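PDB 3BY8: sensor histidine kinase DcuS from Escherichia coli, which senses C4-dicarboxylates such as fumarate through its periplasmic domain and activates the response regulator DcuR by phosphorylation. Local coordinates for residues D55-I59 / L103-R108. Sequence-based numbering, arbitrary orientation.
Sequences DLLFI and LAQALR. With LMR ((2S)-2-hydroxybutanedioic acid), chain B.
Phe-58 takes a chi1 of 72°, CG tucked over the backbone and flanked by N and C, which turns its ring so that the CB end meets Leu-103 and the far edge meets Arg-108, whose own chain kinks twice, at chi2 and chi3, to get there. At the ring's edge, CZ of Phe-58 meets CG of Arg-108 at 3.8 Å; farther along, the guanidinium turns one of its own faces to that CZ, the two planes standing 65° apart. Leu-103 comes in at a slant near the root of the ring, its CD1 3.6 Å from CB of Phe-58. One face of the ring carries the bound malate, whose C3 sits over the ring centre, 3.7 Å above the plane. The hydroxyl O2 of malate then lies in the guanidinium plane at its edge, taking a hydrogen bond of 2.9 Å from NH1 of Arg-108 and a longer one from NH2. Asp-85 forms a salt bridge with NE and the carbonyl of Lys-82 accepts from NH2, fixing the rotation of the group. At the C4 carboxylate, the backbone N of Leu-103 donates to O4B at 2.9 Å. Away from malate, Leu-57 turns CD2 onto CB of Ala-106 (3.8 Å) and the carbonyl O of Ala-104. The backbones of Leu-57 and Phe-58 both pair with Gly-127, making a classic beta bulge where strand 58-63 starts against strand 120-129, which separates it from strand 106-114. The arrangement is a wall of the dicarboxylate pocket in a periplasmic Cache sensor domain, with an apolar ring beneath the ligand's carbon chain and N-H donors at O2 and O4B.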
ATOM      1  N   ASP A  55      -1.930 -12.286  -3.634  1.00 22.15           N
ATOM      2  CA  ASP A  55      -1.268 -12.941  -2.504  1.00 27.16           C
ATOM      3  C   ASP A  55      -0.411 -11.969  -1.708  1.00 25.58           C
ATOM      4  O   ASP A  55       0.801 -12.158  -1.530  1.00 27.53           O
ATOM      5  CB  ASP A  55      -0.418 -14.122  -2.997  1.00 31.80           C
ATOM      6  CG  ASP A  55      -0.257 -15.205  -1.934  1.00 37.40           C
ATOM      7  OD1 ASP A  55       0.428 -16.217  -2.204  1.00 42.34           O
ATOM      8  OD2 ASP A  55      -0.819 -15.045  -0.824  1.00 40.23           O
ATOM      9  N   LEU A  56      -1.073 -10.933  -1.204  1.00 21.46           N
ATOM     10  CA  LEU A  56      -0.395  -9.898  -0.452  1.00 19.26           C
ATOM     11  C   LEU A  56      -0.891  -9.809   0.993  1.00 18.63           C
ATOM     12  O   LEU A  56      -2.019 -10.174   1.326  1.00 20.91           O
ATOM     13  CB  LEU A  56      -0.598  -8.553  -1.171  1.00 18.24           C
ATOM     14  CG  LEU A  56      -0.111  -8.527  -2.628  1.00 16.50           C
ATOM     15  CD1 LEU A  56      -0.694  -7.301  -3.340  1.00 17.90           C
ATOM     16  CD2 LEU A  56       1.419  -8.512  -2.686  1.00 15.23           C
ATOM     17  N   LEU A  57      -0.034  -9.288   1.864  1.00 16.91           N
ATOM     18  CA  LEU A  57      -0.376  -9.139   3.267  1.00 16.25           C
ATOM     19  C   LEU A  57      -1.289  -7.952   3.541  1.00 16.62           C
ATOM     20  O   LEU A  57      -2.167  -8.002   4.374  1.00 16.00           O
ATOM     21  CB  LEU A  57       0.914  -8.984   4.099  1.00 15.78           C
ATOM     22  CG  LEU A  57       0.710  -8.772   5.606  1.00 14.58           C
ATOM     23  CD1 LEU A  57       0.258 -10.090   6.274  1.00 15.90           C
ATOM     24  CD2 LEU A  57       2.023  -8.312   6.252  1.00 17.46           C
ATOM     25  N   PHE A  58      -1.024  -6.837   2.874  1.00 13.91           N
ATOM     26  CA  PHE A  58      -1.861  -5.673   3.075  1.00 15.71           C
ATOM     27  C   PHE A  58      -1.750  -4.685   1.921  1.00 11.52           C
ATOM     28  O   PHE A  58      -0.756  -4.640   1.233  1.00 13.62           O
ATOM     29  CB  PHE A  58      -1.463  -4.926   4.366  1.00 14.81           C
ATOM     30  CG  PHE A  58      -0.132  -4.180   4.293  1.00 15.14           C
ATOM     31  CD1 PHE A  58      -0.033  -2.918   3.689  1.00 14.88           C
ATOM     32  CD2 PHE A  58       1.009  -4.714   4.906  1.00 14.00           C
ATOM     33  CE1 PHE A  58       1.184  -2.205   3.705  1.00 12.16           C
ATOM     34  CE2 PHE A  58       2.234  -3.995   4.926  1.00 13.06           C
ATOM     35  CZ  PHE A  58       2.318  -2.741   4.327  1.00 12.25           C
ATOM     36  N   ILE A  59      -2.835  -3.940   1.718  1.00 13.64           N
ATOM     37  CA  ILE A  59      -2.860  -2.856   0.735  1.00 11.87           C
ATOM     38  C   ILE A  59      -3.469  -1.679   1.485  1.00 11.81           C
ATOM     39  O   ILE A  59      -4.666  -1.652   1.788  1.00 13.22           O
ATOM     40  CB  ILE A  59      -3.709  -3.184  -0.513  1.00 11.58           C
ATOM     41  CG1 ILE A  59      -3.069  -4.333  -1.295  1.00 12.99           C
ATOM     42  CG2 ILE A  59      -3.802  -1.914  -1.376  1.00 13.18           C
ATOM     43  CD1 ILE A  59      -3.796  -4.641  -2.621  1.00 14.09           C
ATOM     44  N   LEU A 103       0.635  -5.458  11.564  1.00 15.38           N
ATOM     45  CA  LEU A 103       0.566  -6.797  10.997  1.00 15.50           C
ATOM     46  C   LEU A 103       1.924  -7.471  11.109  1.00 15.55           C
ATOM     47  O   LEU A 103       2.822  -6.931  11.772  1.00 16.79           O
ATOM     48  CB  LEU A 103       0.120  -6.709   9.532  1.00 14.59           C
ATOM     49  CG  LEU A 103      -1.219  -5.979   9.348  1.00 14.12           C
ATOM     50  CD1 LEU A 103      -1.531  -5.846   7.859  1.00 16.72           C
ATOM     51  CD2 LEU A 103      -2.346  -6.742  10.062  1.00 17.96           C
ATOM     52  N   ALA A 104       2.101  -8.623  10.473  1.00 16.62           N
ATOM     53  CA  ALA A 104       3.376  -9.320  10.534  1.00 15.88           C
ATOM     54  C   ALA A 104       4.466  -8.511   9.825  1.00 14.10           C
ATOM     55  O   ALA A 104       4.192  -7.596   9.026  1.00 13.47           O
ATOM     56  CB  ALA A 104       3.256 -10.680   9.870  1.00 17.49           C
ATOM     57  N   GLN A 105       5.714  -8.844  10.136  1.00 15.44           N
ATOM     58  CA  GLN A 105       6.891  -8.254   9.512  1.00 14.85           C
ATOM     59  C   GLN A 105       6.766  -8.538   8.024  1.00 15.06           C
ATOM     60  O   GLN A 105       6.379  -9.654   7.603  1.00 18.48           O
ATOM     61  CB  GLN A 105       8.133  -8.891  10.088  1.00 19.70           C
ATOM     62  CG  GLN A 105       8.333  -8.501  11.531  1.00 21.95           C
ATOM     63  CD  GLN A 105       9.590  -9.098  12.091  1.00 28.94           C
ATOM     64  OE1 GLN A 105      10.053  -8.731  13.179  1.00 30.23           O
ATOM     65  NE2 GLN A 105      10.160 -10.036  11.344  1.00 28.66           N
ATOM     66  N   ALA A 106       7.119  -7.535   7.232  1.00 13.72           N
ATOM     67  CA  ALA A 106       6.902  -7.607   5.807  1.00 14.50           C
ATOM     68  C   ALA A 106       7.868  -6.864   4.926  1.00 12.98           C
ATOM     69  O   ALA A 106       8.557  -5.954   5.375  1.00 14.02           O
ATOM     70  CB  ALA A 106       5.503  -7.058   5.529  1.00 14.01           C
ATOM     71  N   LEU A 107       7.896  -7.287   3.661  1.00 13.29           N
ATOM     72  CA  LEU A 107       8.627  -6.641   2.587  1.00 14.57           C
ATOM     73  C   LEU A 107       7.521  -5.704   2.088  1.00 13.98           C
ATOM     74  O   LEU A 107       6.428  -6.136   1.697  1.00 15.62           O
ATOM     75  CB  LEU A 107       8.999  -7.651   1.509  1.00 15.07           C
ATOM     76  CG  LEU A 107       9.653  -7.037   0.280  1.00 18.06           C
ATOM     77  CD1 LEU A 107      10.917  -6.304   0.648  1.00 21.00           C
ATOM     78  CD2 LEU A 107       9.956  -8.173  -0.712  1.00 19.55           C
ATOM     79  N   ARG A 108       7.807  -4.413   2.138  1.00 11.93           N
ATOM     80  CA  ARG A 108       6.815  -3.393   1.825  1.00 11.54           C
ATOM     81  C   ARG A 108       7.253  -2.460   0.726  1.00  9.58           C
ATOM     82  O   ARG A 108       8.399  -2.070   0.644  1.00 12.22           O
ATOM     83  CB  ARG A 108       6.574  -2.604   3.121  1.00 10.31           C
ATOM     84  CG  ARG A 108       6.057  -3.486   4.253  1.00 10.62           C
ATOM     85  CD  ARG A 108       6.619  -3.112   5.650  1.00 10.62           C
ATOM     86  NE  ARG A 108       6.375  -1.722   6.064  1.00  9.62           N
ATOM     87  CZ  ARG A 108       5.410  -1.333   6.880  1.00  9.13           C
ATOM     88  NH1 ARG A 108       4.535  -2.192   7.398  1.00 11.42           N
ATOM     89  NH2 ARG A 108       5.365  -0.055   7.255  1.00 10.91           N
TER
HETATM   90  C1  LMR B   1       0.253   0.292   8.381  1.00 14.13           C
HETATM   91  O1A LMR B   1      -0.854   0.202   7.917  1.00 13.75           O
HETATM   92  O1B LMR B   1       0.448   0.971   9.410  1.00 14.45           O
HETATM   93  C2  LMR B   1       1.265  -0.715   7.926  1.00 13.78           C
HETATM   94  O2  LMR B   1       2.509  -0.645   8.747  1.00 13.56           O
HETATM   95  C3  LMR B   1       0.680  -2.130   7.755  1.00 13.25           C
HETATM   96  C4  LMR B   1       0.648  -2.840   9.124  1.00 12.93           C
HETATM   97  O4A LMR B   1      -0.179  -2.482   9.961  1.00 14.28           O
HETATM   98  O4B LMR B   1       1.510  -3.727   9.390  1.00 12.91           O